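Local coordinates for nucleoporin NUP82 (Saccharomyces cerevisiae, PDB 3PBP), which serves as a structural component of the nuclear pore complex through a longer chain, of which this N-terminal domain contains the region that interacts with NUP116, at residues 25-30 and 71-76; 77-82 and 90-95. The protein carries 1 engineered substitution. All blocks are in the same frame, centred on the assembly; numbering follows the deposited sequence.

Contact 1: residues 25-30 and 71-76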
ATOM      1  N   TYR A  25     -25.439   6.954  -1.143  1.00 70.32           N
ATOM      2  CA  TYR A  25     -24.610   5.764  -1.225  1.00 66.11           C
ATOM      3  C   TYR A  25     -25.437   4.514  -1.046  1.00 63.08           C
ATOM      4  O   TYR A  25     -26.525   4.550  -0.489  1.00 62.20           O
ATOM      5  CB  TYR A  25     -23.518   5.798  -0.166  1.00 66.39           C
ATOM      6  CG  TYR A  25     -22.732   7.086  -0.157  1.00 68.30           C
ATOM      7  CD1 TYR A  25     -23.228   8.228   0.484  1.00 68.18           C
ATOM      8  CD2 TYR A  25     -21.481   7.167  -0.776  1.00 68.40           C
ATOM      9  CE1 TYR A  25     -22.497   9.418   0.515  1.00 67.25           C
ATOM     10  CE2 TYR A  25     -20.741   8.352  -0.750  1.00 68.05           C
ATOM     11  CZ  TYR A  25     -21.255   9.474  -0.102  1.00 67.93           C
ATOM     12  OH  TYR A  25     -20.531  10.652  -0.073  1.00 67.99           O
ATOM     13  N   ILE A  26     -24.906   3.403  -1.526  1.00 60.78           N
ATOM     14  CA  ILE A  26     -25.590   2.129  -1.412  1.00 58.77           C
ATOM     15  C   ILE A  26     -24.541   1.028  -1.277  1.00 57.73           C
ATOM     16  O   ILE A  26     -23.511   1.053  -1.951  1.00 58.70           O
ATOM     17  CB  ILE A  26     -26.482   1.872  -2.648  1.00 58.05           C
ATOM     18  CG1 ILE A  26     -27.237   0.555  -2.475  1.00 55.40           C
ATOM     19  CG2 ILE A  26     -25.627   1.880  -3.924  1.00 57.23           C
ATOM     20  CD1 ILE A  26     -28.156   0.239  -3.621  1.00 56.87           C
ATOM     21  N   PHE A  27     -24.791   0.080  -0.383  1.00 55.49           N
ATOM     22  CA  PHE A  27     -23.869  -1.036  -0.152  1.00 52.66           C
ATOM     23  C   PHE A  27     -24.708  -2.284   0.065  1.00 52.22           C
ATOM     24  O   PHE A  27     -25.897  -2.196   0.407  1.00 52.65           O
ATOM     25  CB  PHE A  27     -23.043  -0.801   1.107  1.00 51.53           C
ATOM     26  CG  PHE A  27     -22.433   0.558   1.183  1.00 52.84           C
ATOM     27  CD1 PHE A  27     -21.244   0.843   0.496  1.00 51.08           C
ATOM     28  CD2 PHE A  27     -23.053   1.569   1.929  1.00 51.58           C
ATOM     29  CE1 PHE A  27     -20.678   2.115   0.552  1.00 51.32           C
ATOM     30  CE2 PHE A  27     -22.496   2.847   1.993  1.00 52.06           C
ATOM     31  CZ  PHE A  27     -21.300   3.123   1.300  1.00 51.50           C
ATOM     32  N   SER A  28     -24.101  -3.446  -0.141  1.00 50.71           N
ATOM     33  CA  SER A  28     -24.802  -4.696   0.071  1.00 50.14           C
ATOM     34  C   SER A  28     -23.901  -5.527   0.952  1.00 50.11           C
ATOM     35  O   SER A  28     -22.749  -5.183   1.172  1.00 48.28           O
ATOM     36  CB  SER A  28     -25.112  -5.414  -1.242  1.00 49.05           C
ATOM     37  OG  SER A  28     -23.931  -5.835  -1.883  1.00 52.19           O
ATOM     38  N   SER A  29     -24.436  -6.628   1.454  1.00 52.55           N
ATOM     39  CA  SER A  29     -23.706  -7.484   2.377  1.00 52.18           C
ATOM     40  C   SER A  29     -24.249  -8.910   2.275  1.00 52.06           C
ATOM     41  O   SER A  29     -25.340  -9.128   1.733  1.00 52.98           O
ATOM     42  CB  SER A  29     -23.942  -6.953   3.795  1.00 51.78           C
ATOM     43  OG  SER A  29     -22.765  -7.013   4.557  1.00 55.07           O
ATOM     44  N   GLN A  30     -23.504  -9.870   2.813  1.00 50.19           N
ATOM     45  CA  GLN A  30     -23.923 -11.270   2.806  1.00 49.60           C
ATOM     46  C   GLN A  30     -24.498 -11.747   1.467  1.00 50.22           C
ATOM     47  O   GLN A  30     -25.683 -12.067   1.346  1.00 49.10           O
ATOM     48  CB  GLN A  30     -24.933 -11.504   3.931  1.00 48.18           C
ATOM     49  CG  GLN A  30     -24.423 -11.066   5.295  1.00 48.29           C
ATOM     50  CD  GLN A  30     -25.385 -11.394   6.434  1.00 50.33           C
ATOM     51  OE1 GLN A  30     -26.540 -11.783   6.211  1.00 52.06           O
ATOM     52  NE2 GLN A  30     -24.916 -11.225   7.660  1.00 48.56           N
ATOM     53  N   VAL A  71     -17.671   7.553   1.705  1.00 56.66           N
ATOM     54  CA  VAL A  71     -18.168   6.612   2.709  1.00 55.15           C
ATOM     55  C   VAL A  71     -17.953   5.198   2.183  1.00 54.58           C
ATOM     56  O   VAL A  71     -18.238   4.900   1.014  1.00 55.75           O
ATOM     57  CB  VAL A  71     -19.679   6.822   3.073  1.00 53.81           C
ATOM     58  CG1 VAL A  71     -20.005   8.293   3.188  1.00 54.94           C
ATOM     59  CG2 VAL A  71     -20.552   6.177   2.080  1.00 53.53           C
ATOM     60  N   ILE A  72     -17.412   4.331   3.031  1.00 51.98           N
ATOM     61  CA  ILE A  72     -17.176   2.956   2.628  1.00 49.85           C
ATOM     62  C   ILE A  72     -17.816   2.043   3.646  1.00 49.29           C
ATOM     63  O   ILE A  72     -18.105   2.451   4.764  1.00 49.70           O
ATOM     64  CB  ILE A  72     -15.666   2.636   2.541  1.00 49.18           C
ATOM     65  CG1 ILE A  72     -14.999   2.939   3.879  1.00 49.92           C
ATOM     66  CG2 ILE A  72     -15.022   3.462   1.454  1.00 45.92           C
ATOM     67  CD1 ILE A  72     -13.559   2.546   3.944  1.00 49.01           C
ATOM     68  N   SER A  73     -18.021   0.796   3.255  1.00 49.65           N
ATOM     69  CA  SER A  73     -18.640  -0.185   4.129  1.00 49.87           C
ATOM     70  C   SER A  73     -17.720  -1.362   4.378  1.00 49.15           C
ATOM     71  O   SER A  73     -16.928  -1.725   3.519  1.00 49.47           O
ATOM     72  CB  SER A  73     -19.934  -0.687   3.491  1.00 51.17           C
ATOM     73  OG  SER A  73     -20.398  -1.875   4.113  1.00 55.23           O
ATOM     74  N   SER A  74     -17.798  -1.950   5.563  1.00 48.83           N
ATOM     75  CA  SER A  74     -16.980  -3.117   5.830  1.00 48.22           C
ATOM     76  C   SER A  74     -17.649  -4.236   5.020  1.00 47.79           C
ATOM     77  O   SER A  74     -18.862  -4.218   4.814  1.00 45.17           O
ATOM     78  CB  SER A  74     -16.996  -3.444   7.318  1.00 48.03           C
ATOM     79  OG  SER A  74     -18.286  -3.837   7.734  1.00 49.62           O
ATOM     80  N   THR A  75     -16.867  -5.200   4.546  1.00 49.13           N
ATOM     81  CA  THR A  75     -17.432  -6.292   3.754  1.00 49.00           C
ATOM     82  C   THR A  75     -18.521  -7.037   4.510  1.00 48.68           C
ATOM     83  O   THR A  75     -19.497  -7.491   3.912  1.00 48.35           O
ATOM     84  CB  THR A  75     -16.338  -7.275   3.328  1.00 50.05           C
ATOM     85  OG1 THR A  75     -15.459  -6.621   2.409  1.00 50.55           O
ATOM     86  CG2 THR A  75     -16.932  -8.487   2.648  1.00 50.62           C
ATOM     87  N   SER A  76     -18.346  -7.171   5.825  1.00 48.29           N
ATOM     88  CA  SER A  76     -19.333  -7.839   6.668  1.00 46.22           C
ATOM     89  C   SER A  76     -20.638  -7.061   6.639  1.00 46.86           C
ATOM     90  O   SER A  76     -21.696  -7.599   6.936  1.00 47.44           O
ATOM     91  CB  SER A  76     -18.854  -7.882   8.102  1.00 45.65           C
ATOM     92  OG  SER A  76     -18.920  -6.586   8.662  1.00 44.99           O
TER
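Y25, F27 and S29 on the strand of 25-29 are level with V71, S73 and S76, the two strand segments running nearly parallel, 9° apart and with their axes 8.0 Å from each other at closest approach. That spacing is too wide for backbone pairing; each strand belongs to its own sheet, and side chains fill the gap. V71 touches both aromatic rings. Tip to tip with Y25, it lays CG2 over one face of the tyrosine ring, offset toward the rim, though CG2 is modelled too close to the ring and the detail of this CH-pi contact is doubtful; CG1 lies 3.7 Å from Y25 CZ. The same CG2 meets the neighbouring F27 ring at its edge, in the ring plane, near CZ, the two side chains crossing at about a right angle. S73 takes a face of F27 instead: its CB sits 3.9 Å from the centroid of the F27 ring, a second CH-pi contact. With OG of S73 anti to the backbone N (chi1 165°), the hydroxyl turns to its own chain and hydrogen-bonds S74 O at 2.9 Å. At the end of strand 25-29, S29 lies against S76 in the loop that follows strand 70-73, although the position of its OG is doubtful. The Y25 hydroxyl bonds to F69 O and S76 OG to D139 OD2. On the far face of the 25-29 strand, I26 packs on A438 and M440. Near-parallel first strands of successive four-stranded antiparallel sheets, packed through alternating side chains, are characteristic of the innermost strands of adjacent blades in a beta-propeller.

Contact 2: residues 77-82 and 90-95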
ATOM      1  N   GLY A  77     -20.551  -5.778   6.301  1.00 48.75           N
ATOM      2  CA  GLY A  77     -21.733  -4.934   6.239  1.00 48.20           C
ATOM      3  C   GLY A  77     -22.199  -4.432   7.586  1.00 48.77           C
ATOM      4  O   GLY A  77     -23.284  -3.884   7.702  1.00 48.94           O
ATOM      5  N   ASP A  78     -21.377  -4.599   8.614  1.00 50.93           N
ATOM      6  CA  ASP A  78     -21.777  -4.163   9.943  1.00 52.31           C
ATOM      7  C   ASP A  78     -21.338  -2.741  10.274  1.00 53.35           C
ATOM      8  O   ASP A  78     -21.900  -2.088  11.156  1.00 53.10           O
ATOM      9  CB  ASP A  78     -21.245  -5.147  10.978  1.00 52.57           C
ATOM     10  CG  ASP A  78     -21.739  -6.570  10.733  1.00 54.96           C
ATOM     11  OD1 ASP A  78     -22.900  -6.745  10.281  1.00 54.27           O
ATOM     12  OD2 ASP A  78     -20.967  -7.520  11.001  1.00 56.94           O
ATOM     13  N   LEU A  79     -20.340  -2.252   9.549  1.00 53.06           N
ATOM     14  CA  LEU A  79     -19.845  -0.914   9.795  1.00 51.86           C
ATOM     15  C   LEU A  79     -19.710  -0.038   8.543  1.00 53.64           C
ATOM     16  O   LEU A  79     -19.438  -0.521   7.431  1.00 53.95           O
ATOM     17  CB  LEU A  79     -18.484  -0.979  10.476  1.00 48.71           C
ATOM     18  CG  LEU A  79     -18.369  -1.665  11.821  1.00 46.95           C
ATOM     19  CD1 LEU A  79     -16.954  -1.432  12.362  1.00 43.64           C
ATOM     20  CD2 LEU A  79     -19.419  -1.113  12.757  1.00 44.14           C
ATOM     21  N   LEU A  80     -19.904   1.265   8.754  1.00 53.69           N
ATOM     22  CA  LEU A  80     -19.760   2.273   7.718  1.00 51.74           C
ATOM     23  C   LEU A  80     -18.678   3.240   8.205  1.00 52.27           C
ATOM     24  O   LEU A  80     -18.530   3.490   9.405  1.00 50.94           O
ATOM     25  CB  LEU A  80     -21.061   3.036   7.509  1.00 49.42           C
ATOM     26  CG  LEU A  80     -22.190   2.268   6.833  1.00 50.74           C
ATOM     27  CD1 LEU A  80     -23.394   3.188   6.748  1.00 48.07           C
ATOM     28  CD2 LEU A  80     -21.769   1.784   5.435  1.00 49.30           C
ATOM     29  N   CYS A  81     -17.898   3.750   7.267  1.00 52.35           N
ATOM     30  CA  CYS A  81     -16.857   4.693   7.594  1.00 53.17           C
ATOM     31  C   CYS A  81     -17.053   5.903   6.697  1.00 53.49           C
ATOM     32  O   CYS A  81     -16.941   5.801   5.472  1.00 54.28           O
ATOM     33  CB  CYS A  81     -15.480   4.087   7.355  1.00 52.75           C
ATOM     34  SG  CYS A  81     -14.150   5.179   7.882  1.00 53.79           S
ATOM     35  N   LEU A  82     -17.375   7.039   7.311  1.00 53.14           N
ATOM     36  CA  LEU A  82     -17.598   8.278   6.573  1.00 52.75           C
ATOM     37  C   LEU A  82     -16.439   9.213   6.901  1.00 53.57           C
ATOM     38  O   LEU A  82     -16.120   9.444   8.081  1.00 51.86           O
ATOM     39  CB  LEU A  82     -18.947   8.897   6.972  1.00 51.21           C
ATOM     40  CG  LEU A  82     -20.112   7.892   6.979  1.00 49.82           C
ATOM     41  CD1 LEU A  82     -20.120   7.186   8.322  1.00 47.29           C
ATOM     42  CD2 LEU A  82     -21.441   8.569   6.739  1.00 48.83           C
ATOM     43  N   VAL A  90     -17.102   6.390  12.267  1.00 57.23           N
ATOM     44  CA  VAL A  90     -17.403   4.987  12.065  1.00 57.49           C
ATOM     45  C   VAL A  90     -18.724   4.688  12.769  1.00 59.41           C
ATOM     46  O   VAL A  90     -18.848   4.841  13.990  1.00 59.42           O
ATOM     47  CB  VAL A  90     -16.292   4.079  12.594  1.00 56.90           C
ATOM     48  CG1 VAL A  90     -16.721   2.622  12.492  1.00 56.26           C
ATOM     49  CG2 VAL A  90     -15.033   4.297  11.781  1.00 55.59           C
HETATM   50  N   MSE A  91     -19.716   4.282  11.978  1.00 60.78           N
HETATM   51  CA  MSE A  91     -21.037   3.970  12.492  1.00 61.33           C
HETATM   52  C   MSE A  91     -21.422   2.521  12.301  1.00 59.74           C
HETATM   53  O   MSE A  91     -21.056   1.889  11.312  1.00 59.57           O
HETATM   54  CB  MSE A  91     -22.068   4.854  11.821  1.00 65.53           C
HETATM   55  CG  MSE A  91     -21.976   6.281  12.261  1.00 73.48           C
HETATM   56 SE   MSE A  91     -23.145   7.449  11.262  1.00 91.13          SE
HETATM   57  CE  MSE A  91     -22.144   9.103  11.426  1.00 81.42           C
ATOM     58  N   GLU A  92     -22.187   2.012  13.257  1.00 57.71           N
ATOM     59  CA  GLU A  92     -22.641   0.637  13.237  1.00 56.67           C
ATOM     60  C   GLU A  92     -24.039   0.558  12.644  1.00 55.78           C
ATOM     61  O   GLU A  92     -24.956   1.198  13.148  1.00 55.86           O
ATOM     62  CB  GLU A  92     -22.648   0.104  14.669  1.00 57.78           C
ATOM     63  CG  GLU A  92     -22.955  -1.369  14.810  1.00 62.41           C
ATOM     64  CD  GLU A  92     -22.794  -1.858  16.240  1.00 65.08           C
ATOM     65  OE1 GLU A  92     -23.632  -1.507  17.098  1.00 66.30           O
ATOM     66  OE2 GLU A  92     -21.818  -2.593  16.511  1.00 67.05           O
ATOM     67  N   VAL A  93     -24.205  -0.197  11.560  1.00 55.47           N
ATOM     68  CA  VAL A  93     -25.534  -0.360  10.959  1.00 54.28           C
ATOM     69  C   VAL A  93     -26.334  -1.159  11.994  1.00 55.70           C
ATOM     70  O   VAL A  93     -25.943  -2.264  12.373  1.00 56.39           O
ATOM     71  CB  VAL A  93     -25.468  -1.141   9.643  1.00 51.31           C
ATOM     72  CG1 VAL A  93     -26.857  -1.395   9.133  1.00 50.61           C
ATOM     73  CG2 VAL A  93     -24.679  -0.359   8.626  1.00 51.36           C
ATOM     74  N   PRO A  94     -27.463  -0.609  12.469  1.00 55.46           N
ATOM     75  CA  PRO A  94     -28.319  -1.247  13.475  1.00 55.41           C
ATOM     76  C   PRO A  94     -29.048  -2.524  13.076  1.00 54.75           C
ATOM     77  O   PRO A  94     -30.242  -2.659  13.330  1.00 56.21           O
ATOM     78  CB  PRO A  94     -29.298  -0.135  13.851  1.00 55.13           C
ATOM     79  CG  PRO A  94     -28.621   1.127  13.375  1.00 55.46           C
ATOM     80  CD  PRO A  94     -28.017   0.691  12.086  1.00 54.65           C
ATOM     81  N   TRP A  95     -28.344  -3.464  12.461  1.00 53.30           N
ATOM     82  CA  TRP A  95     -28.986  -4.713  12.067  1.00 53.81           C
ATOM     83  C   TRP A  95     -29.550  -5.350  13.325  1.00 56.69           C
ATOM     84  O   TRP A  95     -28.840  -5.482  14.326  1.00 56.13           O
ATOM     85  CB  TRP A  95     -27.981  -5.693  11.451  1.00 48.70           C
ATOM     86  CG  TRP A  95     -27.341  -5.236  10.189  1.00 45.34           C
ATOM     87  CD1 TRP A  95     -26.028  -4.890  10.011  1.00 43.04           C
ATOM     88  CD2 TRP A  95     -27.970  -5.102   8.912  1.00 42.80           C
ATOM     89  NE1 TRP A  95     -25.802  -4.552   8.699  1.00 42.29           N
ATOM     90  CE2 TRP A  95     -26.978  -4.668   8.003  1.00 42.71           C
ATOM     91  CE3 TRP A  95     -29.274  -5.296   8.451  1.00 39.60           C
ATOM     92  CZ2 TRP A  95     -27.250  -4.439   6.657  1.00 41.85           C
ATOM     93  CZ3 TRP A  95     -29.545  -5.070   7.119  1.00 41.05           C
ATOM     94  CH2 TRP A  95     -28.537  -4.640   6.233  1.00 42.88           C
TER
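Segments 77-82 and 90-95 form an antiparallel beta-hairpin pairing between the second and third strands of one four-stranded propeller blade, extended past the strand ends by a tryptophan that returns to the first segment. L80 and selenomethionine M91 make the hydrogen-bonded pair, with L80 N to M91 O and M91 N to L80 O both at 2.9 Å. L79 with E92 and C81 with V90 are the non-hydrogen-bonded pairs beside it, and V93 N adds a bond to D78 O at 3.0 Å. On the sheet face that carries L79, C81, V90 and E92, L79 forks across the pairing: CD1 approaches V90 CG1, whereas CD2 lies 3.9 Å from E92 CB. C81 SG, anti to its backbone N (chi1 -175°), rests against V90 CG2. On the face of L80 and M91, the CG of L80 meets V93 CG2 at 4.0 Å, and the CE of M91 comes up to L82 CD1, those two side chains crossing at about a right angle. An inverse gamma turn centred on P94 then reverses the chain, closed by W95 N to V93 O at 2.7 Å. V93 CG1 lies over one face of the indole, toward its rim. W95 NE1 donates to G77 O at 2.8 Å along an almost straight N-H...O line (175°); the acceptor lies in the indole plane, but the nitrogen stands above the carbonyl plane. D78 OD1 approaches W95 CD1, carboxylate and ring planes 76° apart. R34 makes a cation-pi contact with W95 and a long, weak ion pair with D78, while W45 meets the indole edge-to-face. The hydrogen bond to G77 O thus satisfies the indole's polar atom and fixes its edge on G77, and D78 may help balance the charge of R34 beside the ring.

How the contacts relate
The two contacts come in series along the chain, contact 1 closing at S76 just before contact 2 opens at G77, and their centres lie 8 Å apart. They meet in one antiparallel sheet, strands 70-73, 79-83, 87-92 and 110-115. Contact 1 joins the first strand of this blade to that of the preceding one, 24-29, whereas contact 2 pairs strands within the blade. Probable hydrogen bonds from C81 N to I72 O and from S74 N to L79 O join them, and S73 CB packs on L80 CD2. Packing between blades and pairing inside a blade are therefore coupled directly within the propeller domain.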